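Local coordinates for putative ArsC family related protein (Bacteroides fragilis, PDB 3GKX) that is of unknown function but belongs to the ArsC family and is probably a thioredoxin-fold relative of the arsenate reductases, at residues R34-D38 with D39-V43; S53-P56 with V57-F61. All coordinates share one frame; numbering follows the deposited sequence.

Contact 1: R34-D38 with D39-V43; sequences RLIVD and DNPTV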
# COMPACT_ATOMS: atom_id res chain seq x y z
N ARG B 34 12.38 -13.49 -15.31
CA ARG B 34 12.56 -12.19 -15.97
C ARG B 34 13.57 -11.37 -15.15
O ARG B 34 13.46 -11.24 -13.92
CB ARG B 34 11.24 -11.45 -16.18
CG ARG B 34 11.35 -10.02 -16.73
CD ARG B 34 9.98 -9.41 -17.08
NE ARG B 34 10.06 -7.95 -17.27
CZ ARG B 34 9.04 -7.17 -17.61
NH1 ARG B 34 9.25 -5.87 -17.75
NH2 ARG B 34 7.81 -7.66 -17.82
N LEU B 35 14.55 -10.83 -15.87
CA LEU B 35 15.64 -10.05 -15.31
C LEU B 35 15.18 -8.61 -15.24
O LEU B 35 15.02 -7.93 -16.28
CB LEU B 35 16.88 -10.16 -16.21
CG LEU B 35 17.37 -11.54 -16.68
CD1 LEU B 35 18.10 -11.46 -18.05
CD2 LEU B 35 18.23 -12.28 -15.62
N ILE B 36 14.96 -8.15 -14.00
CA ILE B 36 14.45 -6.81 -13.74
C ILE B 36 15.32 -5.67 -14.31
O ILE B 36 14.82 -4.58 -14.58
CB ILE B 36 14.25 -6.61 -12.22
CG1 ILE B 36 13.10 -5.65 -11.93
CG2 ILE B 36 15.57 -6.22 -11.50
CD1 ILE B 36 12.68 -5.69 -10.46
N VAL B 37 16.62 -5.91 -14.49
CA VAL B 37 17.50 -4.88 -15.01
C VAL B 37 17.57 -4.87 -16.54
O VAL B 37 17.37 -3.82 -17.15
CB VAL B 37 18.90 -4.94 -14.35
CG1 VAL B 37 19.83 -3.89 -14.95
CG2 VAL B 37 18.76 -4.73 -12.84
N ASP B 38 17.84 -6.02 -17.16
CA ASP B 38 17.84 -6.15 -18.63
C ASP B 38 16.47 -5.86 -19.23
O ASP B 38 16.35 -5.19 -20.25
CB ASP B 38 18.29 -7.54 -19.07
CG ASP B 38 19.70 -7.88 -18.60
OD1 ASP B 38 19.93 -7.97 -17.37
OD2 ASP B 38 20.59 -8.10 -19.47
N ASP B 39 15.42 -6.35 -18.61
CA ASP B 39 14.09 -6.11 -19.13
C ASP B 39 13.25 -5.43 -18.03
O ASP B 39 12.49 -6.06 -17.30
CB ASP B 39 13.48 -7.41 -19.68
CG ASP B 39 12.07 -7.22 -20.23
OD1 ASP B 39 11.64 -6.06 -20.43
OD2 ASP B 39 11.39 -8.25 -20.44
N ASN B 40 13.45 -4.11 -17.93
CA ASN B 40 12.96 -3.35 -16.80
C ASN B 40 11.46 -3.07 -16.93
O ASN B 40 10.95 -3.08 -18.04
CB ASN B 40 13.81 -2.08 -16.57
CG ASN B 40 14.04 -1.27 -17.84
OD1 ASN B 40 14.72 -1.70 -18.81
ND2 ASN B 40 13.54 -0.05 -17.81
N PRO B 41 10.74 -2.95 -15.79
CA PRO B 41 9.32 -2.61 -15.84
C PRO B 41 9.07 -1.30 -16.61
O PRO B 41 9.86 -0.34 -16.50
CB PRO B 41 8.91 -2.44 -14.35
CG PRO B 41 9.98 -3.11 -13.53
CD PRO B 41 11.12 -3.54 -14.49
N THR B 42 7.98 -1.29 -17.38
CA THR B 42 7.53 -0.08 -18.10
C THR B 42 6.44 0.63 -17.32
O THR B 42 5.80 0.03 -16.43
CB THR B 42 6.83 -0.47 -19.38
OG1 THR B 42 5.67 -1.23 -19.01
CG2 THR B 42 7.73 -1.33 -20.26
N VAL B 43 6.18 1.89 -17.68
CA VAL B 43 5.10 2.62 -17.02
C VAL B 43 3.77 1.84 -17.00
O VAL B 43 3.07 1.83 -15.98
CB VAL B 43 4.89 4.05 -17.64
CG1 VAL B 43 3.60 4.70 -17.10
CG2 VAL B 43 6.10 4.95 -17.37

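Contact 2: S53-P56 with V57-F61; sequences SGLP and VKKFF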
# COMPACT_ATOMS: atom_id res chain seq x y z
N SER B 53 -0.41 -4.66 -5.80
CA SER B 53 0.43 -4.92 -4.63
C SER B 53 -0.18 -4.38 -3.34
O SER B 53 0.15 -4.87 -2.29
CB SER B 53 1.82 -4.28 -4.79
OG SER B 53 1.73 -2.90 -4.46
N GLY B 54 -1.04 -3.36 -3.44
CA GLY B 54 -1.57 -2.70 -2.23
C GLY B 54 -0.57 -1.81 -1.48
O GLY B 54 -0.90 -1.26 -0.39
N LEU B 55 0.63 -1.62 -2.07
CA LEU B 55 1.70 -0.89 -1.40
C LEU B 55 1.93 0.53 -1.91
O LEU B 55 1.62 0.79 -3.07
CB LEU B 55 3.01 -1.61 -1.56
CG LEU B 55 3.24 -2.98 -0.98
CD1 LEU B 55 4.58 -3.46 -1.54
CD2 LEU B 55 3.23 -2.91 0.56
N PRO B 56 2.52 1.44 -1.05
CA PRO B 56 2.96 2.74 -1.52
C PRO B 56 3.99 2.64 -2.65
O PRO B 56 4.78 1.68 -2.73
CB PRO B 56 3.58 3.40 -0.25
CG PRO B 56 2.95 2.69 0.90
CD PRO B 56 2.76 1.28 0.40
N VAL B 57 3.99 3.62 -3.52
CA VAL B 57 4.83 3.55 -4.67
C VAL B 57 6.28 3.60 -4.26
O VAL B 57 7.11 2.99 -4.93
CB VAL B 57 4.53 4.65 -5.67
CG1 VAL B 57 5.52 4.56 -6.87
CG2 VAL B 57 3.07 4.52 -6.13
N LYS B 58 6.58 4.30 -3.16
CA LYS B 58 7.97 4.29 -2.65
C LYS B 58 8.51 2.90 -2.31
O LYS B 58 9.71 2.67 -2.40
CB LYS B 58 8.18 5.30 -1.52
CG LYS B 58 7.21 5.19 -0.39
CD LYS B 58 7.47 6.29 0.60
CE LYS B 58 6.56 6.17 1.80
NZ LYS B 58 5.17 5.99 1.43
N LYS B 59 7.61 1.95 -1.97
CA LYS B 59 8.01 0.58 -1.63
C LYS B 59 8.53 -0.20 -2.83
O LYS B 59 9.07 -1.30 -2.69
CB LYS B 59 6.87 -0.22 -0.98
CG LYS B 59 6.37 0.25 0.40
CD LYS B 59 7.49 0.33 1.38
CE LYS B 59 7.14 -0.32 2.70
NZ LYS B 59 8.43 -0.50 3.48
N PHE B 60 8.36 0.36 -4.01
CA PHE B 60 8.89 -0.27 -5.23
C PHE B 60 10.28 0.23 -5.56
O PHE B 60 10.80 -0.07 -6.63
CB PHE B 60 7.96 0.00 -6.41
CG PHE B 60 6.79 -0.94 -6.47
CD1 PHE B 60 6.72 -1.93 -7.48
CD2 PHE B 60 5.77 -0.88 -5.50
CE1 PHE B 60 5.62 -2.82 -7.53
CE2 PHE B 60 4.71 -1.76 -5.55
CZ PHE B 60 4.63 -2.73 -6.58
N PHE B 61 10.87 1.00 -4.64
CA PHE B 61 12.23 1.45 -4.83
C PHE B 61 13.25 0.53 -4.17
O PHE B 61 13.09 0.07 -3.05
CB PHE B 61 12.42 2.94 -4.45
CG PHE B 61 11.92 3.89 -5.53
CD1 PHE B 61 12.79 4.39 -6.50
CD2 PHE B 61 10.57 4.25 -5.60
CE1 PHE B 61 12.32 5.26 -7.50
CE2 PHE B 61 10.09 5.12 -6.60
CZ PHE B 61 10.96 5.61 -7.55

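Contact 1: R34-D38 with D39-V43
Arg34 turns CG away from its backbone N (chi1 173°) and runs out fully extended, while Asp39 sends its own CG off in the same sense, anti to N, and the two side chains meet at about a right angle. Arg34 approaches side-on: NE donates to Asp39 O at 3.1 Å with a fairly straight N-H (158°), and Arg34 NH1 reaches the same Asp39 O at 3.3 Å. This carbonyl oxygen lies in the guanidinium plane, yet both nitrogens come at it from one face of the carbonyl. NH1 also makes a weak bond to Asn40 O. The Asp39 carboxylate stacks almost flat over the guanidinium, the planes 10° apart, with OD2 3.5 Å from Arg34 NE; charge attraction, not an N-H, joins them. The guanidinium is thus gripped at its edge by Asp39 O, more weakly by Asn40 O, with the Asp39 carboxylate over one face.

The turn itself is closed by Asp39 N, which donates to Leu35 O at 2.8 Å, and Asn40 CA makes a CH···O contact of 3.1 Å with Ile36 O. Ile36 CG1 also packs on Pro41 CD. The segment carries the chain from strand 32-35 toward helix 43-53: Arg34 NH2 salt-bridges Glu45 there, Thr42 N-caps that helix, and Pro41 rests on Leu46 and Trp49, while the Arg34 side chain touches Leu7 and Leu9 of the neighbouring strand 7-10.

Contact 2: S53-P56 with V57-F61
Ser53 meets the ring of Phe60 at its rim: OG stands 3.4 Å from Phe60 CE2, near the ring plane, and Leu55 CB and Pro56 O also lie at the ring's edge. Leu55 CD1 also touches Lys59 CB at 4.0 Å, the two side chains crossing at about a right angle. Lys59 then runs beside the Pro56 ring, its CG 3.8 Å from Pro56 CD, and Lys58, bent at its last torsion (chi4 -49°), brings NZ to within 3.5 Å of Pro56 CB.

Behind these contacts stands the backbone. Lys59 N donates to Pro56 O at 2.9 Å, which opens the 3-10 turn 57-60; Phe60 N follows with a bond to Val57 O. Ser53 OG accepts from Leu55 N at 2.9 Å, an ST turn just where Gly54 leaves helix 43-53 with positive phi, and is also bonded to Ile50 O. Lys58 NZ pairs with Glu82 of the second subunit, whose Gly54 packs on Pro56. Within the chain, the Phe60 side chain touches Ile50 of helix 43-53, Leu89 of helix 82-89 and Val109 of strand 107-109.

In the fold
Helix 43-53 joins the two contacts in series: contact 1 leads into its start and contact 2 follows its end. Their centres are 16 Å apart, on opposite sides of the chain's centre, and their nearest atoms stay about 7 Å from one another, so they do not touch. Contact 1 leaves strand 32-35, an outermost strand of the sheet within this chain, whereas contact 2 packs against strand 107-109 at its other end within the chain and also reaches the second subunit. The side chain of Ile36 in contact 1 comes close to Cys14 and Cys17 but makes no contact with them; the pair resembles a thioredoxin-type CxxC motif, and any redox role remains unproven here.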